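PDB 4HKJ: CPXV203 protein from Cowpox virus, which probably binds host MHC class I molecules and keeps them from the infected cell surface, using a beta-sandwich related to the poxvirus chemokine-binding proteins. Local coordinates for residues E13-K18 with G92-I97; K31-S36 with E49-R54; A70-T75 with K182-T187; N128-T133 with V146-M151. One frame throughout, in Å; residues are numbered along the deposited sequence.

Contact 1. Residues E13-K18 with G92-I97; sequences ETWKLK and GAPENI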
# COMPACT_ATOMS: atom_id res chain seq x y z
N GLU D 13 -19.74 -20.15 -9.38
CA GLU D 13 -19.87 -21.02 -8.22
C GLU D 13 -18.53 -21.37 -7.58
O GLU D 13 -18.47 -21.83 -6.44
CB GLU D 13 -20.63 -22.30 -8.58
CG GLU D 13 -22.06 -22.07 -9.06
CD GLU D 13 -22.84 -23.36 -9.20
OE1 GLU D 13 -22.34 -24.42 -8.75
OE2 GLU D 13 -23.96 -23.32 -9.75
N THR D 14 -17.44 -21.15 -8.32
CA THR D 14 -16.11 -21.43 -7.81
C THR D 14 -15.57 -20.25 -7.00
O THR D 14 -15.18 -19.24 -7.57
CB THR D 14 -15.12 -21.73 -8.95
OG1 THR D 14 -15.64 -22.77 -9.79
CG2 THR D 14 -13.77 -22.16 -8.39
N TRP D 15 -15.56 -20.39 -5.68
CA TRP D 15 -15.07 -19.34 -4.81
C TRP D 15 -13.66 -19.63 -4.30
O TRP D 15 -13.36 -20.74 -3.87
CB TRP D 15 -16.02 -19.12 -3.64
CG TRP D 15 -17.26 -18.37 -4.01
CD1 TRP D 15 -18.31 -18.83 -4.75
CD2 TRP D 15 -17.57 -17.01 -3.67
NE1 TRP D 15 -19.26 -17.84 -4.89
CE2 TRP D 15 -18.83 -16.72 -4.23
CE3 TRP D 15 -16.92 -16.02 -2.94
CZ2 TRP D 15 -19.44 -15.48 -4.09
CZ3 TRP D 15 -17.53 -14.79 -2.79
CH2 TRP D 15 -18.78 -14.52 -3.37
N LYS D 16 -12.79 -18.62 -4.36
CA LYS D 16 -11.41 -18.78 -3.92
C LYS D 16 -11.05 -17.81 -2.81
O LYS D 16 -11.47 -16.65 -2.81
CB LYS D 16 -10.45 -18.61 -5.10
CG LYS D 16 -10.67 -19.60 -6.23
CD LYS D 16 -9.54 -19.58 -7.23
CE LYS D 16 -9.73 -20.65 -8.29
NZ LYS D 16 -8.59 -20.69 -9.26
N LEU D 17 -10.25 -18.28 -1.85
CA LEU D 17 -9.83 -17.46 -0.72
C LEU D 17 -8.32 -17.37 -0.62
O LEU D 17 -7.62 -18.38 -0.61
CB LEU D 17 -10.41 -18.01 0.58
CG LEU D 17 -9.95 -17.32 1.87
CD1 LEU D 17 -10.33 -15.85 1.87
CD2 LEU D 17 -10.51 -18.03 3.10
N LYS D 18 -7.81 -16.14 -0.55
CA LYS D 18 -6.39 -15.91 -0.36
C LYS D 18 -6.15 -14.88 0.73
O LYS D 18 -6.62 -13.74 0.64
CB LYS D 18 -5.73 -15.44 -1.66
CG LYS D 18 -4.26 -15.08 -1.49
CD LYS D 18 -3.67 -14.56 -2.79
CE LYS D 18 -3.71 -15.61 -3.88
NZ LYS D 18 -3.11 -15.12 -5.15
N GLY D 92 -16.36 -22.72 -1.90
CA GLY D 92 -17.79 -22.75 -2.18
C GLY D 92 -18.39 -21.40 -1.83
O GLY D 92 -17.71 -20.55 -1.25
N ALA D 93 -19.65 -21.19 -2.19
CA ALA D 93 -20.33 -19.93 -1.90
C ALA D 93 -20.37 -19.66 -0.40
O ALA D 93 -20.64 -20.57 0.39
CB ALA D 93 -21.73 -19.94 -2.49
N PRO D 94 -20.11 -18.41 0.00
CA PRO D 94 -20.11 -18.01 1.42
C PRO D 94 -21.48 -18.16 2.07
O PRO D 94 -21.58 -18.17 3.30
CB PRO D 94 -19.70 -16.53 1.37
CG PRO D 94 -20.04 -16.08 -0.01
CD PRO D 94 -19.81 -17.28 -0.89
N GLU D 95 -22.52 -18.28 1.26
CA GLU D 95 -23.87 -18.48 1.75
C GLU D 95 -23.99 -19.85 2.42
O GLU D 95 -24.72 -20.02 3.39
CB GLU D 95 -24.88 -18.39 0.60
CG GLU D 95 -24.72 -17.16 -0.29
CD GLU D 95 -25.55 -17.24 -1.55
OE1 GLU D 95 -26.28 -18.25 -1.72
OE2 GLU D 95 -25.49 -16.30 -2.37
N ASN D 96 -23.26 -20.82 1.88
CA ASN D 96 -23.34 -22.20 2.35
C ASN D 96 -22.33 -22.52 3.44
O ASN D 96 -22.31 -23.63 3.97
CB ASN D 96 -23.17 -23.16 1.18
CG ASN D 96 -24.07 -22.82 0.01
OD1 ASN D 96 -23.61 -22.68 -1.12
ND2 ASN D 96 -25.37 -22.69 0.28
N ILE D 97 -21.49 -21.55 3.77
CA ILE D 97 -20.48 -21.72 4.82
C ILE D 97 -20.97 -21.14 6.14
O ILE D 97 -21.42 -19.99 6.18
CB ILE D 97 -19.15 -21.05 4.43
CG1 ILE D 97 -18.58 -21.69 3.17
CG2 ILE D 97 -18.15 -21.14 5.57
CD1 ILE D 97 -17.27 -21.10 2.72
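W15 lays one face of its indole against A93 and P94, a double CH-pi contact that ties the first strand of the beta-sandwich (15-25) to the long loop between strands 81-88 and 103-110. That loop leads from one sheet of the sandwich to the other and holds a type I turn from A93 to N96. The first torsion of W15 puts CG anti to the carbonyl carbon (chi1 -76°), and chi2 (73°) turns the ring. P94 CD stands over the middle of the six-membered ring, 3.5 Å from its centroid and 8° off the normal. The two side chains cross at about a right angle, and P94 CG reaches the far end of the ring, 3.9 Å from W15 CH2. A93 serves the five-membered ring on the same face: its CA lies 3.9 Å from that centroid, displaced toward the rim. Its methyl CB sits beside the ring nitrogen, 4.0 Å from W15 NE1. G92 brings its carbonyl to the root of the side chain, with G92 O 3.3 Å from W15 CB. F150 meets the W15 ring and also touches P94, so strand 141-152, the neighbour of 15-25 in the sheet, packs on this loop as well. In the plane of the indole, at its edge, E13 O lies 3.4 Å from W15 CD1.

Contact 2. Residues K31-S36 with E49-R54; sequences KRTDCS and EGNGYR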
# COMPACT_ATOMS: atom_id res chain seq x y z
N LYS D 31 15.58 -15.55 9.56
CA LYS D 31 16.27 -16.42 8.61
C LYS D 31 15.29 -17.16 7.70
O LYS D 31 14.25 -17.63 8.14
CB LYS D 31 17.15 -17.43 9.36
CG LYS D 31 17.97 -18.33 8.46
CD LYS D 31 18.84 -19.28 9.27
CE LYS D 31 19.64 -20.19 8.36
NZ LYS D 31 20.51 -21.12 9.13
N ARG D 32 15.64 -17.24 6.42
CA ARG D 32 14.85 -17.97 5.45
C ARG D 32 14.94 -19.47 5.70
O ARG D 32 16.03 -20.00 5.91
CB ARG D 32 15.32 -17.66 4.03
CG ARG D 32 14.64 -18.48 2.95
CD ARG D 32 15.11 -18.08 1.56
NE ARG D 32 16.52 -18.38 1.34
CZ ARG D 32 17.50 -17.48 1.40
NH1 ARG D 32 17.22 -16.22 1.69
NH2 ARG D 32 18.75 -17.85 1.19
N THR D 33 13.80 -20.15 5.67
CA THR D 33 13.77 -21.59 5.90
C THR D 33 12.52 -22.24 5.32
O THR D 33 11.61 -21.57 4.85
CB THR D 33 13.85 -21.92 7.40
OG1 THR D 33 13.97 -23.34 7.58
CG2 THR D 33 12.61 -21.42 8.12
N ASP D 34 12.50 -23.57 5.36
CA ASP D 34 11.32 -24.33 4.97
C ASP D 34 10.21 -24.10 5.99
O ASP D 34 10.49 -23.71 7.12
CB ASP D 34 11.64 -25.82 4.89
CG ASP D 34 12.73 -26.14 3.89
OD1 ASP D 34 13.66 -25.32 3.75
OD2 ASP D 34 12.66 -27.21 3.25
N CYS D 35 8.97 -24.33 5.58
CA CYS D 35 7.84 -24.14 6.49
C CYS D 35 7.05 -25.42 6.69
O CYS D 35 6.95 -26.26 5.79
CB CYS D 35 6.93 -23.01 6.00
SG CYS D 35 6.19 -23.29 4.37
N SER D 36 6.49 -25.57 7.89
CA SER D 36 5.68 -26.73 8.22
C SER D 36 4.24 -26.31 8.49
O SER D 36 3.97 -25.13 8.72
CB SER D 36 6.25 -27.44 9.45
OG SER D 36 7.55 -27.95 9.18
N GLU D 49 5.04 -23.49 11.31
CA GLU D 49 6.37 -23.08 11.74
C GLU D 49 7.22 -22.70 10.53
O GLU D 49 7.25 -23.43 9.53
CB GLU D 49 7.07 -24.19 12.52
CG GLU D 49 6.32 -24.66 13.76
CD GLU D 49 5.34 -25.78 13.46
OE1 GLU D 49 5.17 -26.13 12.28
OE2 GLU D 49 4.74 -26.32 14.42
N GLY D 50 7.92 -21.57 10.61
CA GLY D 50 8.78 -21.14 9.53
C GLY D 50 9.11 -19.66 9.54
O GLY D 50 8.31 -18.84 10.00
N ASN D 51 10.29 -19.33 9.02
CA ASN D 51 10.75 -17.95 8.90
C ASN D 51 10.86 -17.20 10.23
O ASN D 51 10.60 -16.00 10.30
CB ASN D 51 9.89 -17.16 7.90
CG ASN D 51 9.93 -17.76 6.50
OD1 ASN D 51 10.25 -18.94 6.33
ND2 ASN D 51 9.59 -16.96 5.50
N GLY D 52 11.25 -17.92 11.27
CA GLY D 52 11.48 -17.31 12.57
C GLY D 52 10.22 -17.14 13.40
O GLY D 52 10.27 -16.68 14.54
N TYR D 53 9.08 -17.51 12.82
CA TYR D 53 7.81 -17.37 13.52
C TYR D 53 7.01 -18.67 13.49
O TYR D 53 7.17 -19.48 12.58
CB TYR D 53 6.96 -16.26 12.90
CG TYR D 53 7.69 -14.96 12.66
CD1 TYR D 53 8.25 -14.26 13.72
CD2 TYR D 53 7.80 -14.42 11.39
CE1 TYR D 53 8.92 -13.07 13.51
CE2 TYR D 53 8.47 -13.23 11.17
CZ TYR D 53 9.02 -12.56 12.24
OH TYR D 53 9.69 -11.37 12.03
N ARG D 54 6.17 -18.86 14.50
CA ARG D 54 5.18 -19.92 14.45
C ARG D 54 3.79 -19.31 14.61
O ARG D 54 3.53 -18.55 15.55
CB ARG D 54 5.46 -21.01 15.49
CG ARG D 54 5.36 -20.59 16.95
CD ARG D 54 5.59 -21.78 17.86
NE ARG D 54 4.83 -22.95 17.42
CZ ARG D 54 4.83 -24.12 18.04
NH1 ARG D 54 5.54 -24.29 19.15
NH2 ARG D 54 4.10 -25.12 17.56
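S36 and E49 meet where the approach to strand 36-38 comes alongside the beta hairpin of strands 45-50 and 53-59, whose tip is a type I' turn from G50 to Y53. In the close part of the contact, backbone bonding is centred on these two residues. S36 N donates to E49 O at 2.8 Å, a nearly straight bond (164°) in the plane of the carbonyl, while the return bond from E49 N to S36 O is weak. The same E49 O accepts a CA-H...O contact from C35. The S36 hydroxyl is hydrogen-bonded to T187 O. G50, with no side chain, lets C35 pass with CA atoms 4.4 Å apart. C35 SG sits between the backbone N and the carbonyl carbon (chi1 61°) and is joined to C184 in a disulfide. Nearer the turn, T33 CG2 approaches N51 N, and N51 CA offers its hydrogen to K31 O at 3.6 Å. The buried N51 side chain packs beside Q74 and H76, its OD1 close to T33 O without bonding it.

The outer side is looser. K31 sends its extended chain away from the hairpin, and D34 points away. E49 bends at chi2 (89°), and OE1 comes to 3.3 Å from S36 CB. The chemistry implies a division of labour: a backbone hydrogen bond ties the loop to the hairpin and the disulfide ties the loop to C184, while outside them E49 OE2 pairs with R54 NH2 (3.4 Å) and R32 with an acidic side chain of another protein chain.

Contact 3. Residues A70-T75 with K182-T187; sequences ATTKQT and KTCTNT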
# COMPACT_ATOMS: atom_id res chain seq x y z
N ALA D 70 -7.23 -24.11 3.37
CA ALA D 70 -6.80 -25.43 2.91
C ALA D 70 -5.29 -25.53 2.69
O ALA D 70 -4.68 -26.55 3.00
CB ALA D 70 -7.55 -25.82 1.65
N THR D 71 -4.69 -24.47 2.15
CA THR D 71 -3.28 -24.50 1.79
C THR D 71 -2.49 -23.36 2.44
O THR D 71 -3.01 -22.26 2.60
CB THR D 71 -3.09 -24.46 0.25
OG1 THR D 71 -3.95 -25.42 -0.37
CG2 THR D 71 -1.65 -24.76 -0.13
N THR D 72 -1.25 -23.65 2.82
CA THR D 72 -0.38 -22.65 3.44
C THR D 72 0.96 -22.57 2.70
O THR D 72 1.58 -23.59 2.42
CB THR D 72 -0.12 -22.96 4.92
OG1 THR D 72 -1.35 -23.32 5.56
CG2 THR D 72 0.49 -21.76 5.63
N LYS D 73 1.40 -21.35 2.40
CA LYS D 73 2.67 -21.13 1.72
C LYS D 73 3.47 -20.02 2.41
O LYS D 73 2.89 -19.10 2.98
CB LYS D 73 2.45 -20.77 0.25
CG LYS D 73 1.74 -21.85 -0.55
CD LYS D 73 1.50 -21.40 -1.98
CE LYS D 73 0.75 -22.46 -2.77
NZ LYS D 73 0.54 -22.06 -4.18
N GLN D 74 4.79 -20.13 2.35
CA GLN D 74 5.66 -19.12 2.95
C GLN D 74 6.88 -18.83 2.07
O GLN D 74 7.31 -19.67 1.29
CB GLN D 74 6.13 -19.55 4.34
CG GLN D 74 5.04 -19.58 5.39
CD GLN D 74 5.58 -19.88 6.78
OE1 GLN D 74 4.83 -20.24 7.68
NE2 GLN D 74 6.89 -19.73 6.95
N THR D 75 7.41 -17.62 2.21
CA THR D 75 8.64 -17.23 1.52
C THR D 75 9.38 -16.18 2.35
O THR D 75 8.83 -15.66 3.32
CB THR D 75 8.36 -16.67 0.12
OG1 THR D 75 9.60 -16.38 -0.54
CG2 THR D 75 7.53 -15.39 0.21
N LYS D 182 6.91 -21.25 -1.21
CA LYS D 182 7.07 -22.68 -1.01
C LYS D 182 5.93 -23.24 -0.16
O LYS D 182 5.64 -22.73 0.91
CB LYS D 182 8.41 -22.99 -0.35
CG LYS D 182 9.62 -22.65 -1.21
CD LYS D 182 9.56 -23.39 -2.54
CE LYS D 182 10.68 -22.94 -3.47
NZ LYS D 182 10.62 -23.64 -4.78
N THR D 183 5.30 -24.30 -0.66
CA THR D 183 4.18 -24.92 0.04
C THR D 183 4.65 -25.59 1.33
O THR D 183 5.58 -26.39 1.32
CB THR D 183 3.47 -25.96 -0.84
OG1 THR D 183 3.06 -25.34 -2.07
CG2 THR D 183 2.25 -26.52 -0.13
N CYS D 184 4.01 -25.24 2.44
CA CYS D 184 4.36 -25.80 3.74
C CYS D 184 3.98 -27.27 3.84
O CYS D 184 2.92 -27.67 3.36
CB CYS D 184 3.70 -24.99 4.87
SG CYS D 184 4.24 -23.26 4.94
N THR D 185 4.85 -28.06 4.45
CA THR D 185 4.68 -29.51 4.48
C THR D 185 4.26 -30.04 5.86
O THR D 185 4.30 -29.31 6.85
CB THR D 185 5.96 -30.23 4.04
OG1 THR D 185 7.02 -29.93 4.96
CG2 THR D 185 6.37 -29.77 2.65
N ASN D 186 3.88 -31.31 5.90
CA ASN D 186 3.46 -31.96 7.13
C ASN D 186 4.63 -32.68 7.80
O ASN D 186 4.72 -33.91 7.76
CB ASN D 186 2.33 -32.95 6.85
CG ASN D 186 1.57 -33.36 8.10
OD1 ASN D 186 2.10 -33.33 9.21
ND2 ASN D 186 0.31 -33.74 7.92
N THR D 187 5.54 -31.91 8.40
CA THR D 187 6.69 -32.48 9.08
C THR D 187 7.12 -31.59 10.25
O THR D 187 6.81 -30.40 10.28
CB THR D 187 7.88 -32.66 8.13
OG1 THR D 187 8.98 -33.25 8.83
CG2 THR D 187 8.32 -31.32 7.56
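C184 and T72 join through the backbone: C184 N donates to T72 O at 2.9 Å, the first of three bonds that pair the short strand 182-183 antiparallel with strand 71-77. The other two form a reciprocal pair between Q74 and K182, with Q74 N to K182 O at 3.1 Å and K182 N to Q74 O at 3.0 Å. Each of the three donors is tilted by 20 to 30° from the plane of its acceptor carbonyl. K73 and T183, the non-hydrogen-bonded pair between them, lie with CA atoms 4.4 Å apart, and K73 CA adds a CA-H...O contact to K182 O.

Among side chains, those of K73 and T183 share one face of the sheet. The extended K73 chain crosses T183 obliquely and passes its hydroxyl, with CE 3.8 Å from T183 OG1. Sulfur packing occupies the other face. C184 SG, anti to its carbonyl carbon (chi1 -62°), lies 3.8 Å from Q74 CG and 4.1 Å from the T72 methyl CG2. The polar end of Q74 goes to T48, whose OG1 bonds OE1.

The same sulfur is the one bonded to C35. Strand 182-183 is the outermost strand of its sheet within this chain, strand 81-88 lies on the far side of 71-77, and V37 of strand 36-38, in the other sheet, touches both T72 and C184.

Contact 4. Residues N128-T133 with V146-M151; sequences NYLHIT and VNYSFM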
# COMPACT_ATOMS: atom_id res chain seq x y z
N ASN D 128 -18.72 -8.85 5.33
CA ASN D 128 -19.78 -9.85 5.32
C ASN D 128 -19.27 -11.25 4.97
O ASN D 128 -19.92 -12.25 5.28
CB ASN D 128 -20.88 -9.45 4.34
CG ASN D 128 -21.66 -8.23 4.81
OD1 ASN D 128 -21.72 -7.22 4.11
ND2 ASN D 128 -22.25 -8.33 5.99
N TYR D 129 -18.10 -11.31 4.34
CA TYR D 129 -17.54 -12.58 3.89
C TYR D 129 -16.52 -13.15 4.88
O TYR D 129 -16.42 -14.37 5.04
CB TYR D 129 -16.90 -12.44 2.51
CG TYR D 129 -17.87 -12.11 1.40
CD1 TYR D 129 -19.23 -12.34 1.54
CD2 TYR D 129 -17.43 -11.57 0.20
CE1 TYR D 129 -20.12 -12.05 0.53
CE2 TYR D 129 -18.31 -11.27 -0.82
CZ TYR D 129 -19.65 -11.51 -0.65
OH TYR D 129 -20.53 -11.22 -1.67
N LEU D 130 -15.77 -12.27 5.53
CA LEU D 130 -14.66 -12.72 6.37
C LEU D 130 -14.34 -11.74 7.50
O LEU D 130 -14.52 -10.53 7.37
CB LEU D 130 -13.41 -12.93 5.50
CG LEU D 130 -12.35 -13.88 6.05
CD1 LEU D 130 -12.89 -15.30 6.13
CD2 LEU D 130 -11.09 -13.83 5.20
N HIS D 131 -13.85 -12.29 8.61
CA HIS D 131 -13.38 -11.50 9.74
C HIS D 131 -11.96 -11.93 10.09
O HIS D 131 -11.72 -13.08 10.45
CB HIS D 131 -14.30 -11.68 10.95
CG HIS D 131 -15.70 -11.22 10.73
ND1 HIS D 131 -16.66 -12.02 10.13
CD2 HIS D 131 -16.32 -10.05 11.02
CE1 HIS D 131 -17.80 -11.36 10.07
NE2 HIS D 131 -17.62 -10.16 10.60
N ILE D 132 -11.01 -11.00 9.99
CA ILE D 132 -9.62 -11.32 10.28
C ILE D 132 -9.08 -10.53 11.48
O ILE D 132 -8.94 -9.31 11.42
CB ILE D 132 -8.70 -11.08 9.06
CG1 ILE D 132 -9.13 -11.97 7.89
CG2 ILE D 132 -7.25 -11.36 9.42
CD1 ILE D 132 -8.25 -11.84 6.66
N THR D 133 -8.78 -11.25 12.55
CA THR D 133 -8.19 -10.64 13.74
C THR D 133 -6.77 -11.17 13.95
O THR D 133 -6.54 -12.38 13.91
CB THR D 133 -9.04 -10.94 15.00
OG1 THR D 133 -10.40 -10.58 14.75
CG2 THR D 133 -8.52 -10.14 16.19
N VAL D 146 -1.81 -7.08 6.26
CA VAL D 146 -2.69 -8.18 5.86
C VAL D 146 -3.47 -7.84 4.60
O VAL D 146 -4.19 -6.85 4.55
CB VAL D 146 -3.68 -8.54 6.97
CG1 VAL D 146 -4.65 -9.61 6.49
CG2 VAL D 146 -2.95 -9.01 8.21
N ASN D 147 -3.33 -8.68 3.57
CA ASN D 147 -4.13 -8.53 2.37
C ASN D 147 -5.19 -9.62 2.30
O ASN D 147 -4.95 -10.76 2.69
CB ASN D 147 -3.25 -8.53 1.12
CG ASN D 147 -3.74 -7.54 0.07
OD1 ASN D 147 -3.35 -6.37 0.09
ND2 ASN D 147 -4.58 -8.01 -0.84
N TYR D 148 -6.37 -9.26 1.80
CA TYR D 148 -7.52 -10.16 1.83
C TYR D 148 -8.25 -10.18 0.49
O TYR D 148 -8.51 -9.14 -0.11
CB TYR D 148 -8.45 -9.77 2.97
CG TYR D 148 -9.92 -10.05 2.74
CD1 TYR D 148 -10.41 -11.35 2.72
CD2 TYR D 148 -10.83 -9.01 2.58
CE1 TYR D 148 -11.75 -11.61 2.52
CE2 TYR D 148 -12.17 -9.26 2.39
CZ TYR D 148 -12.63 -10.56 2.35
OH TYR D 148 -13.97 -10.81 2.16
N SER D 149 -8.57 -11.38 0.02
CA SER D 149 -9.25 -11.56 -1.26
C SER D 149 -10.16 -12.78 -1.22
O SER D 149 -9.71 -13.90 -0.96
CB SER D 149 -8.24 -11.69 -2.40
OG SER D 149 -8.89 -11.79 -3.65
N PHE D 150 -11.45 -12.57 -1.49
CA PHE D 150 -12.44 -13.64 -1.43
C PHE D 150 -13.57 -13.38 -2.41
O PHE D 150 -14.49 -12.60 -2.12
CB PHE D 150 -12.98 -13.75 -0.00
CG PHE D 150 -13.82 -14.98 0.24
CD1 PHE D 150 -13.31 -16.24 -0.02
CD2 PHE D 150 -15.11 -14.87 0.73
CE1 PHE D 150 -14.07 -17.37 0.21
CE2 PHE D 150 -15.88 -16.00 0.96
CZ PHE D 150 -15.36 -17.25 0.70
N MSE D 151 -13.52 -14.03 -3.57
CA MSE D 151 -14.52 -13.84 -4.61
C MSE D 151 -14.50 -15.00 -5.60
O MSE D 151 -13.59 -15.82 -5.60
CB MSE D 151 -14.29 -12.52 -5.34
CG MSE D 151 -12.88 -12.36 -5.90
SE MSE D 151 -12.57 -10.60 -6.66
CE MSE D 151 -10.66 -10.76 -7.00
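In the core of the beta-sandwich, strand 131-137 and the loop leading into it pack on strand 141-152, with L130, I132, V146 and F150 buried and Y129 and Y148 reaching the border. Strand 141-152 turns alternate residues inward, and the facing segments run nearly antiparallel (163°). L130 and Y148 slide past each other in opposite directions, bringing L130 CD2 to 3.5 Å from Y148 CE1. The Y148 hydroxyl ends at the edge of Y129, near the plane of its ring, with OH 3.4 Å from Y129 CB, and has a weak hydrogen bond to S127 OG. F150 CG, anti to the backbone N (chi1 -169°), is carried toward Y129, whose CB sits at the ring edge, 3.5 Å from F150 CD2. The two rings meet obliquely, centroids 6.0 Å apart and planes at 75°. At the other end I132 CD1 lies 4.2 Å from both V146 CG1 and Y148 CB. I19 of strand 15-25 packs on L130 and I132, while Y129 touches the backbone of another protein chain. Inward-facing side chains of two sheets packed face to face are what a beta-sandwich core consists of, consistent with the fold of the poxvirus chemokine-binding family.

Contact 4 is the buried one, made of apolar side chains between the two sheets, whereas contacts 1, 2 and 3 are only partly buried. Contacts 1 and 4 lie on the same side of the chain's centre: their strands 15-25 and 141-152 are sheet neighbours, with K18 N 3.0 Å from S149 O and F150 packing on L17. Contacts 2 and 3 lie on the side of the chain's centre opposite contact 4, and the C35-C184 disulfide welds them together. Their chemistry follows their place: backbone pairing and sulfur bonding at the sheet edges in contacts 2 and 3, with charges outside, and CH-pi packing of a loop on an indole in contact 1.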